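PDB 5IG9: ATP grasp ligase from Microcystis aeruginosa MRC, which probably uses ATP to activate carboxylate side chains for ester ring closure in microviridin biosynthesis. Local coordinates for residues V70-R74 and M75-L79; E197-F201 and C202-F206; Q233-G237 and A238-W242. One frame throughout, in Å; residues are numbered along the deposited sequence.

Contact 1: residues V70-R74 and M75-L79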
loop_
_atom_site.group_PDB
_atom_site.type_symbol
_atom_site.label_atom_id
_atom_site.label_comp_id
_atom_site.label_asym_id
_atom_site.label_seq_id
_atom_site.Cartn_x
_atom_site.Cartn_y
_atom_site.Cartn_z
ATOM N N VAL A 70 -6.597 -7.733 16.532
ATOM C CA VAL A 70 -6.302 -8.184 15.176
ATOM C C VAL A 70 -4.800 -8.391 15.045
ATOM O O VAL A 70 -4.014 -7.482 15.337
ATOM C CB VAL A 70 -6.789 -7.181 14.111
ATOM C CG1 VAL A 70 -6.429 -7.681 12.717
ATOM C CG2 VAL A 70 -8.284 -6.952 14.228
ATOM N N TRP A 71 -4.403 -9.577 14.592
ATOM C CA TRP A 71 -3.014 -9.865 14.256
ATOM C C TRP A 71 -2.865 -9.758 12.743
ATOM O O TRP A 71 -3.268 -10.663 12.004
ATOM C CB TRP A 71 -2.593 -11.244 14.756
ATOM C CG TRP A 71 -1.114 -11.468 14.661
ATOM C CD1 TRP A 71 -0.146 -10.511 14.554
ATOM C CD2 TRP A 71 -0.434 -12.729 14.655
ATOM N NE1 TRP A 71 1.093 -11.098 14.488
ATOM C CE2 TRP A 71 0.943 -12.459 14.546
ATOM C CE3 TRP A 71 -0.856 -14.060 14.734
ATOM C CZ2 TRP A 71 1.900 -13.471 14.514
ATOM C CZ3 TRP A 71 0.095 -15.062 14.702
ATOM C CH2 TRP A 71 1.457 -14.762 14.592
ATOM N N TYR A 72 -2.291 -8.646 12.287
ATOM C CA TYR A 72 -2.090 -8.386 10.861
ATOM C C TYR A 72 -0.847 -9.156 10.422
ATOM O O TYR A 72 0.246 -8.608 10.254
ATOM C CB TYR A 72 -1.963 -6.885 10.617
ATOM C CG TYR A 72 -2.050 -6.457 9.172
ATOM C CD1 TYR A 72 -3.111 -6.854 8.369
ATOM C CD2 TYR A 72 -1.083 -5.629 8.619
ATOM C CE1 TYR A 72 -3.194 -6.454 7.051
ATOM C CE2 TYR A 72 -1.158 -5.222 7.305
ATOM C CZ TYR A 72 -2.216 -5.635 6.524
ATOM O OH TYR A 72 -2.295 -5.231 5.210
ATOM N N ARG A 73 -1.033 -10.461 10.234
ATOM C CA ARG A 73 0.088 -11.396 10.049
ATOM C C ARG A 73 0.433 -11.574 8.571
ATOM O O ARG A 73 1.418 -11.008 8.088
ATOM C CB ARG A 73 -0.246 -12.728 10.731
ATOM C CG ARG A 73 0.584 -13.930 10.308
ATOM C CD ARG A 73 2.045 -13.802 10.680
ATOM N NE ARG A 73 2.787 -14.971 10.223
ATOM C CZ ARG A 73 4.103 -15.110 10.325
ATOM N NH1 ARG A 73 4.834 -14.147 10.870
ATOM N NH2 ARG A 73 4.685 -16.214 9.879
ATOM N N ARG A 74 -0.371 -12.351 7.840
ATOM C CA ARG A 74 -0.080 -12.682 6.452
ATOM C C ARG A 74 -1.264 -12.314 5.575
ATOM O O ARG A 74 -2.415 -12.591 5.921
ATOM C CB ARG A 74 0.258 -14.169 6.292
ATOM C CG ARG A 74 1.693 -14.431 5.861
ATOM C CD ARG A 74 2.621 -13.362 6.404
ATOM N NE ARG A 74 3.962 -13.871 6.657
ATOM C CZ ARG A 74 4.940 -13.150 7.193
ATOM N NH1 ARG A 74 4.725 -11.886 7.529
ATOM N NH2 ARG A 74 6.131 -13.692 7.395
ATOM N N MET A 75 -0.978 -11.693 4.435
ATOM C CA MET A 75 -2.009 -11.179 3.538
ATOM C C MET A 75 -1.816 -11.802 2.160
ATOM O O MET A 75 -1.021 -11.310 1.355
ATOM C CB MET A 75 -1.956 -9.656 3.472
ATOM C CG MET A 75 -2.173 -8.967 4.812
ATOM S SD MET A 75 -0.774 -9.080 5.949
ATOM C CE MET A 75 0.537 -8.363 4.961
ATOM N N ARG A 76 -2.547 -12.883 1.885
ATOM C CA ARG A 76 -2.486 -13.540 0.584
ATOM C C ARG A 76 -3.870 -13.590 -0.055
ATOM O O ARG A 76 -4.405 -14.674 -0.303
ATOM C CB ARG A 76 -1.901 -14.945 0.723
ATOM C CG ARG A 76 -0.525 -14.978 1.365
ATOM C CD ARG A 76 0.468 -14.155 0.567
ATOM N NE ARG A 76 1.684 -13.897 1.327
ATOM C CZ ARG A 76 2.756 -14.680 1.312
ATOM N NH1 ARG A 76 2.768 -15.778 0.567
ATOM N NH2 ARG A 76 3.818 -14.365 2.042
ATOM N N TYR A 77 -4.446 -12.423 -0.343
ATOM C CA TYR A 77 -5.853 -12.345 -0.720
ATOM C C TYR A 77 -6.119 -13.064 -2.037
ATOM O O TYR A 77 -5.574 -12.693 -3.080
ATOM C CB TYR A 77 -6.288 -10.887 -0.825
ATOM C CG TYR A 77 -5.870 -10.030 0.345
ATOM C CD1 TYR A 77 -6.514 -10.127 1.572
ATOM C CD2 TYR A 77 -4.836 -9.112 0.218
ATOM C CE1 TYR A 77 -6.133 -9.341 2.640
ATOM C CE2 TYR A 77 -4.451 -8.322 1.279
ATOM C CZ TYR A 77 -5.102 -8.439 2.486
ATOM O OH TYR A 77 -4.717 -7.649 3.544
ATOM N N GLY A 78 -6.958 -14.098 -1.979
ATOM C CA GLY A 78 -7.471 -14.738 -3.175
ATOM C C GLY A 78 -6.500 -15.597 -3.951
ATOM O O GLY A 78 -6.698 -15.794 -5.154
ATOM N N LEU A 79 -5.461 -16.131 -3.306
ATOM C CA LEU A 79 -4.494 -16.941 -4.043
ATOM C C LEU A 79 -5.129 -18.221 -4.566
ATOM O O LEU A 79 -4.851 -18.648 -5.694
ATOM C CB LEU A 79 -3.292 -17.268 -3.162
ATOM C CG LEU A 79 -2.334 -16.119 -2.844
ATOM C CD1 LEU A 79 -0.987 -16.678 -2.419
ATOM C CD2 LEU A 79 -2.184 -15.187 -4.037
#
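M75 lays its sulfur over one face of the Y72 ring, a Met-aromatic contact: SD is 3.8 Å from the ring centroid, and the line between them leans 16° from the ring normal. The methionine side chain crosses the tyrosine at about a right angle. Its bends at chi2 and chi3 fold the thioether back over the ring, while CG meets the CE1 side of the same ring (M75 CG to Y72 CE1, 3.5 Å). Y72 presents that ring because its CG is anti to the backbone N (chi1 -167°). Near the plane of the ring, at its edge, lies the hydroxyl of Y77; Y77 OH is 3.8 Å from Y72 OH. Both tyrosines also pack on helix 87-107, each touching R102.

The backbone bends where strand 69-72 leaves the parallel sheet, between strands 3-7 and 111-113, an arrangement consistent with a Rossmann-like pre-ATP-grasp domain. Y72 is the centre of an inverse gamma turn, with a weak bond from R73 N to W71 O. Further on, R76 to L79 form a type II beta turn, with G78 supplying the positive phi (73°).

R73 and R74 carry the charged part of the contact. Their guanidiniums lie nearly parallel, R73 CZ to R74 CZ 3.8 Å, and both form salt bridges to E300, whose carboxylate would offset their like charge; R73 is also paired with D11. R74 NH1 bonds to the carbonyl of V298 and makes a weak bond, 3.5 Å, to R73 O. R74 CG lies obliquely to the R76 guanidinium, 4.4 Å from R76 NH2, and that guanidinium has a cation-pi partner in F8.

Contact 2: residues E197-F201 and C202-F206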
loop_
_atom_site.group_PDB
_atom_site.type_symbol
_atom_site.label_atom_id
_atom_site.label_comp_id
_atom_site.label_asym_id
_atom_site.label_seq_id
_atom_site.Cartn_x
_atom_site.Cartn_y
_atom_site.Cartn_z
ATOM N N GLU A 197 22.489 -1.344 -19.353
ATOM C CA GLU A 197 21.495 -0.753 -20.240
ATOM C C GLU A 197 20.073 -1.174 -19.889
ATOM O O GLU A 197 19.125 -0.467 -20.250
ATOM C CB GLU A 197 21.817 -1.115 -21.690
ATOM C CG GLU A 197 21.911 -2.607 -21.939
ATOM C CD GLU A 197 23.078 -2.973 -22.829
ATOM O OE1 GLU A 197 23.801 -3.935 -22.492
ATOM O OE2 GLU A 197 23.279 -2.295 -23.858
ATOM N N GLY A 198 19.901 -2.291 -19.185
ATOM C CA GLY A 198 18.579 -2.724 -18.778
ATOM C C GLY A 198 17.944 -1.907 -17.672
ATOM O O GLY A 198 16.785 -2.159 -17.329
ATOM N N LEU A 199 18.669 -0.938 -17.103
ATOM C CA LEU A 199 18.110 -0.113 -16.039
ATOM C C LEU A 199 16.993 0.795 -16.529
ATOM O O LEU A 199 16.154 1.212 -15.724
ATOM C CB LEU A 199 19.209 0.732 -15.392
ATOM C CG LEU A 199 20.041 0.054 -14.303
ATOM C CD1 LEU A 199 21.098 1.006 -13.767
ATOM C CD2 LEU A 199 19.141 -0.439 -13.184
ATOM N N GLN A 200 16.960 1.107 -17.826
ATOM C CA GLN A 200 15.894 1.940 -18.369
ATOM C C GLN A 200 14.544 1.237 -18.372
ATOM O O GLN A 200 13.532 1.887 -18.646
ATOM C CB GLN A 200 16.239 2.383 -19.792
ATOM C CG GLN A 200 16.241 1.257 -20.813
ATOM C CD GLN A 200 16.558 1.742 -22.217
ATOM O OE1 GLN A 200 16.064 2.783 -22.655
ATOM N NE2 GLN A 200 17.399 0.994 -22.927
ATOM N N PHE A 201 14.504 -0.063 -18.081
ATOM C CA PHE A 201 13.253 -0.804 -18.023
ATOM C C PHE A 201 12.843 -1.181 -16.608
ATOM O O PHE A 201 11.684 -1.556 -16.399
ATOM C CB PHE A 201 13.347 -2.074 -18.881
ATOM C CG PHE A 201 13.814 -1.818 -20.286
ATOM C CD1 PHE A 201 13.087 -0.998 -21.131
ATOM C CD2 PHE A 201 14.978 -2.402 -20.761
ATOM C CE1 PHE A 201 13.513 -0.757 -22.424
ATOM C CE2 PHE A 201 15.410 -2.165 -22.055
ATOM C CZ PHE A 201 14.675 -1.344 -22.887
ATOM N N CYS A 202 13.755 -1.090 -15.640
ATOM C CA CYS A 202 13.481 -1.399 -14.242
ATOM C C CYS A 202 14.655 -0.961 -13.376
ATOM O O CYS A 202 15.779 -1.446 -13.564
ATOM C CB CYS A 202 13.218 -2.892 -14.048
ATOM S SG CYS A 202 12.772 -3.329 -12.354
ATOM N N PRO A 203 14.443 -0.053 -12.429
ATOM C CA PRO A 203 15.528 0.342 -11.527
ATOM C C PRO A 203 15.864 -0.779 -10.557
ATOM O O PRO A 203 15.163 -1.785 -10.441
ATOM C CB PRO A 203 14.961 1.560 -10.795
ATOM C CG PRO A 203 13.491 1.341 -10.820
ATOM C CD PRO A 203 13.199 0.679 -12.143
ATOM N N MET A 204 16.978 -0.593 -9.858
ATOM C CA MET A 204 17.364 -1.483 -8.776
ATOM C C MET A 204 17.871 -0.644 -7.617
ATOM O O MET A 204 18.092 0.563 -7.744
ATOM C CB MET A 204 18.425 -2.497 -9.214
ATOM C CG MET A 204 17.961 -3.440 -10.302
ATOM S SD MET A 204 18.943 -4.945 -10.389
ATOM C CE MET A 204 18.468 -5.738 -8.857
ATOM N N THR A 205 18.048 -1.296 -6.474
ATOM C CA THR A 205 18.567 -0.657 -5.273
ATOM C C THR A 205 19.957 -1.213 -4.993
ATOM O O THR A 205 20.123 -2.427 -4.827
ATOM C CB THR A 205 17.638 -0.882 -4.079
ATOM O OG1 THR A 205 16.362 -0.284 -4.345
ATOM C CG2 THR A 205 18.223 -0.252 -2.827
ATOM N N PHE A 206 20.948 -0.328 -4.955
ATOM C CA PHE A 206 22.333 -0.694 -4.708
ATOM C C PHE A 206 22.765 -0.193 -3.338
ATOM O O PHE A 206 22.336 0.873 -2.885
ATOM C CB PHE A 206 23.249 -0.121 -5.793
ATOM C CG PHE A 206 22.840 -0.504 -7.181
ATOM C CD1 PHE A 206 21.940 0.271 -7.890
ATOM C CD2 PHE A 206 23.340 -1.651 -7.773
ATOM C CE1 PHE A 206 21.555 -0.081 -9.162
ATOM C CE2 PHE A 206 22.958 -2.009 -9.046
ATOM C CZ PHE A 206 22.064 -1.222 -9.743
#
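C202 meets L199 in two ways. Its backbone N makes a weak hydrogen bond to L199 O, 3.3 Å long with an N-H...O angle of 140°, and its carbonyl O lies 3.5 Å from L199 CD2. The bond from F201 N to G198 O, 3.2 Å, comes just before it, and the two i to i+3 bonds follow one another in the spacing of the 3-10 segment that begins before E197. C202 also packs on S93 of the second subunit and on an aromatic side chain of another protein's chain.

P203 comes next, its N 3.9 Å from L199 O; its ring touches F37 of the second subunit. Here the chain passes from the 3-10 turn into strand 204-208, which lies between strands 142-145 and 163-166 of an antiparallel sheet, each neighbour running the opposite way.

M204 opens the strand. L199 CD2 comes 4.0 Å from its backbone N, and the same methyl is 4.3 Å from M204 CG, a loose apolar touch, since the methionine chain then leads away. The CB of F206 points toward residues 197-201, and its side chain and that of L199 both touch V151 of helix 148-157.

Contact 3: residues Q233-G237 and A238-W242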
loop_
_atom_site.group_PDB
_atom_site.type_symbol
_atom_site.label_atom_id
_atom_site.label_comp_id
_atom_site.label_asym_id
_atom_site.label_seq_id
_atom_site.Cartn_x
_atom_site.Cartn_y
_atom_site.Cartn_z
ATOM N N GLN A 233 31.231 -14.713 9.502
ATOM C CA GLN A 233 32.556 -14.511 8.931
ATOM C C GLN A 233 33.049 -15.779 8.253
ATOM O O GLN A 233 33.210 -16.819 8.900
ATOM C CB GLN A 233 33.539 -14.082 10.013
ATOM C CG GLN A 233 33.267 -12.717 10.616
ATOM C CD GLN A 233 34.360 -12.288 11.573
ATOM O OE1 GLN A 233 35.369 -11.713 11.162
ATOM N NE2 GLN A 233 34.170 -12.578 12.855
ATOM N N GLN A 234 33.258 -15.695 6.937
ATOM C CA GLN A 234 33.898 -16.795 6.226
ATOM C C GLN A 234 35.350 -16.946 6.663
ATOM O O GLN A 234 35.864 -18.067 6.761
ATOM C CB GLN A 234 33.797 -16.568 4.719
ATOM C CG GLN A 234 34.248 -17.748 3.875
ATOM C CD GLN A 234 34.060 -17.515 2.386
ATOM O OE1 GLN A 234 33.157 -16.789 1.966
ATOM N NE2 GLN A 234 34.921 -18.127 1.581
ATOM N N LEU A 235 36.020 -15.830 6.941
ATOM C CA LEU A 235 37.360 -15.817 7.524
ATOM C C LEU A 235 37.276 -15.069 8.851
ATOM O O LEU A 235 37.217 -13.836 8.872
ATOM C CB LEU A 235 38.366 -15.167 6.578
ATOM C CG LEU A 235 39.737 -14.826 7.168
ATOM C CD1 LEU A 235 40.426 -16.074 7.708
ATOM C CD2 LEU A 235 40.605 -14.134 6.134
ATOM N N ASP A 236 37.258 -15.813 9.954
ATOM C CA ASP A 236 37.193 -15.225 11.287
ATOM C C ASP A 236 38.612 -14.985 11.791
ATOM O O ASP A 236 39.391 -15.933 11.948
ATOM C CB ASP A 236 36.418 -16.132 12.243
ATOM C CG ASP A 236 36.096 -15.456 13.567
ATOM O OD1 ASP A 236 36.622 -14.351 13.825
ATOM O OD2 ASP A 236 35.319 -16.036 14.355
ATOM N N GLY A 237 38.945 -13.717 12.041
ATOM C CA GLY A 237 40.305 -13.382 12.431
ATOM C C GLY A 237 40.686 -13.937 13.790
ATOM O O GLY A 237 41.793 -14.453 13.969
ATOM N N ALA A 238 39.773 -13.848 14.761
ATOM C CA ALA A 238 40.082 -14.253 16.129
ATOM C C ALA A 238 40.389 -15.741 16.236
ATOM O O ALA A 238 41.143 -16.155 17.124
ATOM C CB ALA A 238 38.926 -13.887 17.059
ATOM N N ILE A 239 39.820 -16.559 15.348
ATOM C CA ILE A 239 40.023 -18.004 15.391
ATOM C C ILE A 239 41.087 -18.478 14.408
ATOM O O ILE A 239 41.489 -19.653 14.470
ATOM C CB ILE A 239 38.696 -18.755 15.133
ATOM C CG1 ILE A 239 38.767 -20.203 15.635
ATOM C CG2 ILE A 239 38.368 -18.747 13.650
ATOM C CD1 ILE A 239 39.187 -20.344 17.082
ATOM N N TYR A 240 41.567 -17.606 13.519
ATOM C CA TYR A 240 42.469 -18.038 12.457
ATOM C C TYR A 240 43.715 -18.704 13.023
ATOM O O TYR A 240 44.303 -18.242 14.005
ATOM C CB TYR A 240 42.874 -16.858 11.572
ATOM C CG TYR A 240 44.018 -17.195 10.639
ATOM C CD1 TYR A 240 43.835 -18.067 9.572
ATOM C CD2 TYR A 240 45.281 -16.655 10.834
ATOM C CE1 TYR A 240 44.876 -18.387 8.726
ATOM C CE2 TYR A 240 46.328 -16.969 9.993
ATOM C CZ TYR A 240 46.121 -17.837 8.941
ATOM O OH TYR A 240 47.164 -18.151 8.101
ATOM N N ASP A 241 44.110 -19.807 12.393
ATOM C CA ASP A 241 45.311 -20.541 12.779
ATOM C C ASP A 241 45.860 -21.239 11.544
ATOM O O ASP A 241 45.145 -22.013 10.897
ATOM C CB ASP A 241 45.010 -21.556 13.885
ATOM C CG ASP A 241 46.265 -22.214 14.423
ATOM O OD1 ASP A 241 47.365 -21.667 14.195
ATOM O OD2 ASP A 241 46.153 -23.272 15.078
ATOM N N TRP A 242 47.124 -20.957 11.217
ATOM C CA TRP A 242 47.746 -21.571 10.050
ATOM C C TRP A 242 47.830 -23.085 10.191
ATOM O O TRP A 242 47.810 -23.806 9.185
ATOM C CB TRP A 242 49.133 -20.968 9.830
ATOM C CG TRP A 242 49.890 -21.554 8.680
ATOM C CD1 TRP A 242 49.642 -21.362 7.351
ATOM C CD2 TRP A 242 51.035 -22.411 8.755
ATOM N NE1 TRP A 242 50.557 -22.055 6.595
ATOM C CE2 TRP A 242 51.424 -22.706 7.433
ATOM C CE3 TRP A 242 51.768 -22.961 9.813
ATOM C CZ2 TRP A 242 52.511 -23.529 7.139
ATOM C CZ3 TRP A 242 52.847 -23.776 9.521
ATOM C CH2 TRP A 242 53.208 -24.053 8.194
#
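D236 and A238 form an Asx turn: the carboxylate oxygen OD1 of D236 accepts the backbone N-H of A238, two residues on. The bond is weak, 3.3 Å from A238 N to D236 OD1 with an N-H...O angle of 139°. With CG anti to the backbone N (chi1 -169°), the carboxylate sits beside its own carbonyl carbon, placed to meet the amide N-H of A238. The other carboxylate oxygen, OD2, has a weak bond to N231, at the end of the strand that leads into this loop.

Backbone bonds continue the winding. I239 N points to D236 O across 3.5 Å, again weakly, and Y240 N bonds to G237 O at 3.2 Å, the straighter of the two. A238 and I239 have the backbone angles of a type I turn over G237 to Y240, which fits the spacing of the Y240 bond. In that bond the donor stands well above the carbonyl plane of G237.

Apolar contact is slight. L235 reaches Y240 loosely, L235 CD1 lying 4.4 Å from Y240 CD1 and approaching the ring obliquely. Five of the six residues in touch are exposed, and crystal neighbours press on several of them, so the shape of this loop may owe something to the lattice. The side chains of D236 and I239 cross at about a right angle, and the methyl CG2 of I239 lies 3.6 Å from D236 CB and 3.4 Å from D236 O.

In the fold
Contact 2 is the buried one, contact 1 is partly buried, and contact 3 lies on the surface; their centres are 13, 24 and 32 Å from that of the chain for contacts 1, 2 and 3. None touches another: centres of contacts 1 and 3 stand 44 Å apart, on opposite sides of the chain's centre. Contacts 1 and 2 both border a strand, one leaving a parallel sheet and one entering an antiparallel sheet, whereas contact 3 lies in a loop between strands 224-231 and 254-255. Sulfur over a ring and arginines sharing a carboxylate mark the first, a weak turn bond and loose apolar touches, bordered by other chains, the second, and mainly backbone turn bonds the third.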